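Long-range contact in aldose 1-epimerase (PDB 1LUR), which probably interconverts the alpha and beta anomers of aldose sugars such as galactose: residues T271-L284 / K295-S308. Numbering follows the deposited sequence.
Sequences TSYPVIHLYASKFL and KANKALAIEPQFHS. With SO4 (sulfate ion), chain C.
With CG set beside its own backbone N (chi1 -75°), Tyr-273 lays one ring face over the backbone of Pro-304 and Gln-305, CD2 coming within 3.3 Å of Gln-305 CA, and its edge meets the face of Phe-306 in an offset edge-to-face pair, planes at 85°. The ring's hydroxyl is hydrogen-bonded to His-157 and Tyr-327. An alanine at Tyr-273 is likely to open a gap beneath Gln-305 and leave the Phe-306 ring freer to turn. Val-275 sends CG1 over the centre of the His-307 ring, 3.6 Å from its centroid, a CH-pi contact. Strands 275-279 and 300-305 run antiparallel, joined by paired backbone bonds at Val-275 with Gln-305, His-277 with Glu-303 and Tyr-279 with Ala-301, among them His-277 N to Glu-303 O at 2.8 Å. CG of His-277 stands anti to the backbone N (chi1 -175°), placing the imidazole alongside Glu-303, whose OE1 lies at the ring edge, 3.4 Å from CD2. Asp-238 at NE2 and Asp-240 at ND1 fix the rotation of the imidazole. On the face of the sheet opposite His-277 and Glu-303, Ile-276 CG2 packs against Ile-302 CG2 at 3.8 Å. Beyond the strands, Asn-297 N bonds to Ser-281 O, linking two beta turns. The pair forms the middle of an antiparallel sheet, an arrangement consistent with the beta-sandwich of the galactose mutarotase fold.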
loop_
_atom_site.group_PDB
_atom_site.type_symbol
_atom_site.label_atom_id
_atom_site.label_comp_id
_atom_site.label_asym_id
_atom_site.label_seq_id
_atom_site.Cartn_x
_atom_site.Cartn_y
_atom_site.Cartn_z
ATOM N N THR A 271 -0.169 2.828 -11.870
ATOM C CA THR A 271 1.077 2.870 -11.122
ATOM C C THR A 271 2.249 2.372 -11.934
ATOM O O THR A 271 2.082 1.645 -12.914
ATOM C CB THR A 271 0.968 2.018 -9.833
ATOM O OG1 THR A 271 2.241 1.972 -9.174
ATOM C CG2 THR A 271 0.529 0.593 -10.167
ATOM N N SER A 272 3.441 2.779 -11.518
ATOM C CA SER A 272 4.666 2.384 -12.188
ATOM C C SER A 272 5.056 1.005 -11.677
ATOM O O SER A 272 5.819 0.287 -12.330
ATOM C CB SER A 272 5.774 3.388 -11.883
ATOM O OG SER A 272 5.925 3.563 -10.479
ATOM N N TYR A 273 4.535 0.642 -10.506
ATOM C CA TYR A 273 4.835 -0.659 -9.916
ATOM C C TYR A 273 4.271 -1.768 -10.804
ATOM O O TYR A 273 3.252 -1.582 -11.474
ATOM C CB TYR A 273 4.247 -0.777 -8.501
ATOM C CG TYR A 273 5.010 -0.003 -7.431
ATOM C CD1 TYR A 273 4.515 1.196 -6.921
ATOM C CD2 TYR A 273 6.231 -0.468 -6.943
ATOM C CE1 TYR A 273 5.219 1.921 -5.953
ATOM C CE2 TYR A 273 6.946 0.249 -5.970
ATOM C CZ TYR A 273 6.431 1.442 -5.485
ATOM O OH TYR A 273 7.126 2.163 -4.543
ATOM N N PRO A 274 4.927 -2.942 -10.810
ATOM C CA PRO A 274 4.510 -4.089 -11.616
ATOM C C PRO A 274 3.360 -4.906 -11.040
ATOM O O PRO A 274 2.710 -5.657 -11.768
ATOM C CB PRO A 274 5.797 -4.894 -11.735
ATOM C CG PRO A 274 6.383 -4.724 -10.366
ATOM C CD PRO A 274 6.189 -3.235 -10.104
ATOM N N VAL A 275 3.111 -4.788 -9.740
ATOM C CA VAL A 275 2.020 -5.544 -9.143
ATOM C C VAL A 275 1.243 -4.720 -8.133
ATOM O O VAL A 275 1.664 -3.636 -7.727
ATOM C CB VAL A 275 2.526 -6.830 -8.418
ATOM C CG1 VAL A 275 3.551 -7.548 -9.273
ATOM C CG2 VAL A 275 3.100 -6.488 -7.055
ATOM N N ILE A 276 0.087 -5.238 -7.748
ATOM C CA ILE A 276 -0.757 -4.576 -6.779
ATOM C C ILE A 276 -1.208 -5.653 -5.814
ATOM O O ILE A 276 -1.917 -6.587 -6.200
ATOM C CB ILE A 276 -2.000 -3.926 -7.410
ATOM C CG1 ILE A 276 -1.584 -2.784 -8.341
ATOM C CG2 ILE A 276 -2.923 -3.438 -6.313
ATOM C CD1 ILE A 276 -2.754 -2.025 -8.956
ATOM N N HIS A 277 -0.779 -5.538 -4.566
ATOM C CA HIS A 277 -1.155 -6.517 -3.559
ATOM C C HIS A 277 -2.518 -6.158 -2.991
ATOM O O HIS A 277 -2.714 -5.053 -2.480
ATOM C CB HIS A 277 -0.137 -6.554 -2.422
ATOM C CG HIS A 277 -0.407 -7.626 -1.417
ATOM N ND1 HIS A 277 -0.086 -8.948 -1.636
ATOM C CD2 HIS A 277 -1.006 -7.581 -0.203
ATOM C CE1 HIS A 277 -0.474 -9.671 -0.601
ATOM N NE2 HIS A 277 -1.037 -8.866 0.282
ATOM N N LEU A 278 -3.453 -7.098 -3.083
ATOM C CA LEU A 278 -4.802 -6.902 -2.586
ATOM C C LEU A 278 -5.015 -7.736 -1.330
ATOM O O LEU A 278 -4.801 -8.947 -1.343
ATOM C CB LEU A 278 -5.823 -7.326 -3.646
ATOM C CG LEU A 278 -5.678 -6.708 -5.040
ATOM C CD1 LEU A 278 -6.650 -7.367 -6.009
ATOM C CD2 LEU A 278 -5.926 -5.207 -4.954
ATOM N N TYR A 279 -5.422 -7.081 -0.251
ATOM C CA TYR A 279 -5.670 -7.761 1.015
ATOM C C TYR A 279 -7.096 -7.444 1.462
ATOM O O TYR A 279 -7.415 -6.304 1.807
ATOM C CB TYR A 279 -4.660 -7.309 2.073
ATOM C CG TYR A 279 -4.962 -7.809 3.466
ATOM C CD1 TYR A 279 -5.187 -9.162 3.711
ATOM C CD2 TYR A 279 -5.018 -6.927 4.543
ATOM C CE1 TYR A 279 -5.461 -9.623 5.002
ATOM C CE2 TYR A 279 -5.293 -7.377 5.830
ATOM C CZ TYR A 279 -5.512 -8.724 6.052
ATOM O OH TYR A 279 -5.788 -9.164 7.325
ATOM N N ALA A 280 -7.945 -8.469 1.457
ATOM C CA ALA A 280 -9.344 -8.330 1.847
ATOM C C ALA A 280 -9.618 -8.043 3.320
ATOM O O ALA A 280 -10.756 -8.176 3.775
ATOM C CB ALA A 280 -10.126 -9.565 1.401
ATOM N N SER A 281 -8.587 -7.671 4.072
ATOM C CA SER A 281 -8.758 -7.361 5.489
ATOM C C SER A 281 -9.385 -8.482 6.333
ATOM O O SER A 281 -10.132 -8.219 7.276
ATOM C CB SER A 281 -9.598 -6.080 5.601
ATOM O OG SER A 281 -9.870 -5.733 6.945
ATOM N N LYS A 282 -9.052 -9.726 6.013
ATOM C CA LYS A 282 -9.583 -10.883 6.734
ATOM C C LYS A 282 -9.258 -10.956 8.228
ATOM O O LYS A 282 -10.098 -11.370 9.025
ATOM C CB LYS A 282 -9.104 -12.173 6.060
ATOM C CG LYS A 282 -9.545 -13.455 6.754
ATOM C CD LYS A 282 -8.964 -14.674 6.050
ATOM C CE LYS A 282 -9.413 -15.972 6.709
ATOM N NZ LYS A 282 -8.975 -16.062 8.129
ATOM N N PHE A 283 -8.051 -10.549 8.608
ATOM C CA PHE A 283 -7.638 -10.588 10.010
ATOM C C PHE A 283 -7.722 -9.262 10.765
ATOM O O PHE A 283 -7.058 -9.084 11.786
ATOM C CB PHE A 283 -6.211 -11.138 10.097
ATOM C CG PHE A 283 -6.055 -12.510 9.505
ATOM C CD1 PHE A 283 -6.476 -13.637 10.204
ATOM C CD2 PHE A 283 -5.519 -12.675 8.231
ATOM C CE1 PHE A 283 -6.365 -14.910 9.641
ATOM C CE2 PHE A 283 -5.405 -13.944 7.658
ATOM C CZ PHE A 283 -5.830 -15.063 8.365
ATOM N N LEU A 284 -8.539 -8.336 10.278
ATOM C CA LEU A 284 -8.676 -7.044 10.939
ATOM C C LEU A 284 -9.663 -7.119 12.102
ATOM O O LEU A 284 -10.623 -7.885 12.065
ATOM C CB LEU A 284 -9.139 -5.985 9.934
ATOM C CG LEU A 284 -9.297 -4.555 10.461
ATOM C CD1 LEU A 284 -7.967 -4.041 10.993
ATOM C CD2 LEU A 284 -9.804 -3.664 9.337
ATOM N N LYS A 295 -14.152 -5.127 11.398
ATOM C CA LYS A 295 -14.176 -6.581 11.485
ATOM C C LYS A 295 -13.709 -7.204 10.172
ATOM O O LYS A 295 -13.329 -6.495 9.240
ATOM C CB LYS A 295 -15.595 -7.045 11.827
ATOM C CG LYS A 295 -15.676 -8.235 12.779
ATOM C CD LYS A 295 -17.084 -8.352 13.372
ATOM C CE LYS A 295 -17.196 -9.464 14.411
ATOM N NZ LYS A 295 -17.141 -10.828 13.812
ATOM N N ALA A 296 -13.741 -8.530 10.101
ATOM C CA ALA A 296 -13.316 -9.248 8.903
ATOM C C ALA A 296 -13.875 -8.666 7.604
ATOM O O ALA A 296 -15.039 -8.270 7.532
ATOM C CB ALA A 296 -13.696 -10.719 9.018
ATOM N N ASN A 297 -13.022 -8.625 6.583
ATOM C CA ASN A 297 -13.377 -8.106 5.267
ATOM C C ASN A 297 -13.976 -6.698 5.273
ATOM O O ASN A 297 -14.745 -6.342 4.378
ATOM C CB ASN A 297 -14.339 -9.073 4.561
ATOM C CG ASN A 297 -13.753 -10.470 4.398
ATOM O OD1 ASN A 297 -12.617 -10.633 3.950
ATOM N ND2 ASN A 297 -14.532 -11.484 4.752
ATOM N N LYS A 298 -13.616 -5.895 6.272
ATOM C CA LYS A 298 -14.121 -4.530 6.378
ATOM C C LYS A 298 -13.704 -3.661 5.191
ATOM O O LYS A 298 -14.526 -2.959 4.600
ATOM C CB LYS A 298 -13.624 -3.880 7.672
ATOM C CG LYS A 298 -13.788 -2.362 7.725
ATOM C CD LYS A 298 -15.243 -1.931 7.578
ATOM C CE LYS A 298 -15.385 -0.414 7.663
ATOM N NZ LYS A 298 -16.808 0.026 7.527
ATOM N N ALA A 299 -12.422 -3.699 4.846
ATOM C CA ALA A 299 -11.936 -2.904 3.729
ATOM C C ALA A 299 -11.049 -3.695 2.786
ATOM O O ALA A 299 -10.851 -4.902 2.944
ATOM C CB ALA A 299 -11.182 -1.681 4.247
ATOM N N LEU A 300 -10.525 -2.999 1.787
ATOM C CA LEU A 300 -9.654 -3.614 0.805
ATOM C C LEU A 300 -8.334 -2.860 0.781
ATOM O O LEU A 300 -8.282 -1.702 0.363
ATOM C CB LEU A 300 -10.286 -3.566 -0.585
ATOM C CG LEU A 300 -9.427 -4.146 -1.713
ATOM C CD1 LEU A 300 -9.293 -5.648 -1.527
ATOM C CD2 LEU A 300 -10.055 -3.838 -3.062
ATOM N N ALA A 301 -7.276 -3.512 1.254
ATOM C CA ALA A 301 -5.962 -2.887 1.266
ATOM C C ALA A 301 -5.456 -2.989 -0.161
ATOM O O ALA A 301 -5.441 -4.069 -0.746
ATOM C CB ALA A 301 -5.027 -3.623 2.217
ATOM N N ILE A 302 -5.071 -1.854 -0.729
ATOM C CA ILE A 302 -4.567 -1.815 -2.092
ATOM C C ILE A 302 -3.127 -1.339 -1.974
ATOM O O ILE A 302 -2.871 -0.188 -1.614
ATOM C CB ILE A 302 -5.408 -0.852 -2.958
ATOM C CG1 ILE A 302 -6.867 -1.326 -2.973
ATOM C CG2 ILE A 302 -4.858 -0.804 -4.366
ATOM C CD1 ILE A 302 -7.804 -0.479 -3.833
ATOM N N GLU A 303 -2.194 -2.235 -2.274
ATOM C CA GLU A 303 -0.772 -1.925 -2.184
ATOM C C GLU A 303 0.047 -2.111 -3.454
ATOM O O GLU A 303 0.516 -3.216 -3.741
ATOM C CB GLU A 303 -0.162 -2.777 -1.065
ATOM C CG GLU A 303 -1.164 -3.135 0.028
ATOM C CD GLU A 303 -0.646 -4.146 1.042
ATOM O OE1 GLU A 303 -1.481 -4.826 1.671
ATOM O OE2 GLU A 303 0.582 -4.261 1.223
ATOM N N PRO A 304 0.213 -1.034 -4.243
ATOM C CA PRO A 304 1.000 -1.101 -5.480
ATOM C C PRO A 304 2.426 -1.335 -4.993
ATOM O O PRO A 304 2.904 -0.601 -4.135
ATOM C CB PRO A 304 0.813 0.286 -6.079
ATOM C CG PRO A 304 -0.587 0.643 -5.643
ATOM C CD PRO A 304 -0.587 0.204 -4.194
ATOM N N GLN A 305 3.109 -2.334 -5.533
ATOM C CA GLN A 305 4.477 -2.617 -5.082
ATOM C C GLN A 305 5.159 -3.575 -6.044
ATOM O O GLN A 305 4.587 -3.955 -7.067
ATOM C CB GLN A 305 4.391 -3.328 -3.726
ATOM C CG GLN A 305 3.623 -4.658 -3.864
ATOM C CD GLN A 305 3.567 -5.509 -2.601
ATOM O OE1 GLN A 305 2.993 -5.110 -1.590
ATOM N NE2 GLN A 305 4.153 -6.704 -2.668
ATOM N N PHE A 306 6.383 -3.968 -5.698
ATOM C CA PHE A 306 7.140 -4.906 -6.513
ATOM C C PHE A 306 6.695 -6.241 -5.933
ATOM O O PHE A 306 6.177 -6.289 -4.810
ATOM C CB PHE A 306 8.656 -4.766 -6.307
ATOM C CG PHE A 306 9.264 -3.601 -7.017
ATOM C CD1 PHE A 306 9.513 -2.411 -6.347
ATOM C CD2 PHE A 306 9.595 -3.694 -8.368
ATOM C CE1 PHE A 306 10.090 -1.325 -7.011
ATOM C CE2 PHE A 306 10.169 -2.622 -9.041
ATOM C CZ PHE A 306 10.419 -1.435 -8.367
ATOM N N HIS A 307 6.901 -7.324 -6.676
ATOM C CA HIS A 307 6.505 -8.644 -6.196
ATOM C C HIS A 307 6.948 -8.902 -4.767
ATOM O O HIS A 307 8.076 -8.575 -4.387
ATOM C CB HIS A 307 7.115 -9.746 -7.065
ATOM C CG HIS A 307 6.722 -9.672 -8.507
ATOM N ND1 HIS A 307 6.977 -8.570 -9.294
ATOM C CD2 HIS A 307 6.121 -10.580 -9.311
ATOM C CE1 HIS A 307 6.553 -8.804 -10.523
ATOM N NE2 HIS A 307 6.029 -10.016 -10.560
ATOM N N SER A 308 6.065 -9.510 -3.987
ATOM C CA SER A 308 6.379 -9.822 -2.602
ATOM C C SER A 308 7.490 -10.884 -2.610
ATOM O O SER A 308 7.526 -11.742 -3.495
ATOM C CB SER A 308 5.135 -10.365 -1.899
ATOM O OG SER A 308 4.117 -9.386 -1.814
HETATM S S SO4 C . -7.532 -19.171 9.659
HETATM O O1 SO4 C . -8.851 -18.668 9.221
HETATM O O2 SO4 C . -7.107 -18.448 10.875
HETATM O O3 SO4 C . -7.628 -20.616 9.949
HETATM O O4 SO4 C . -6.541 -18.949 8.588
#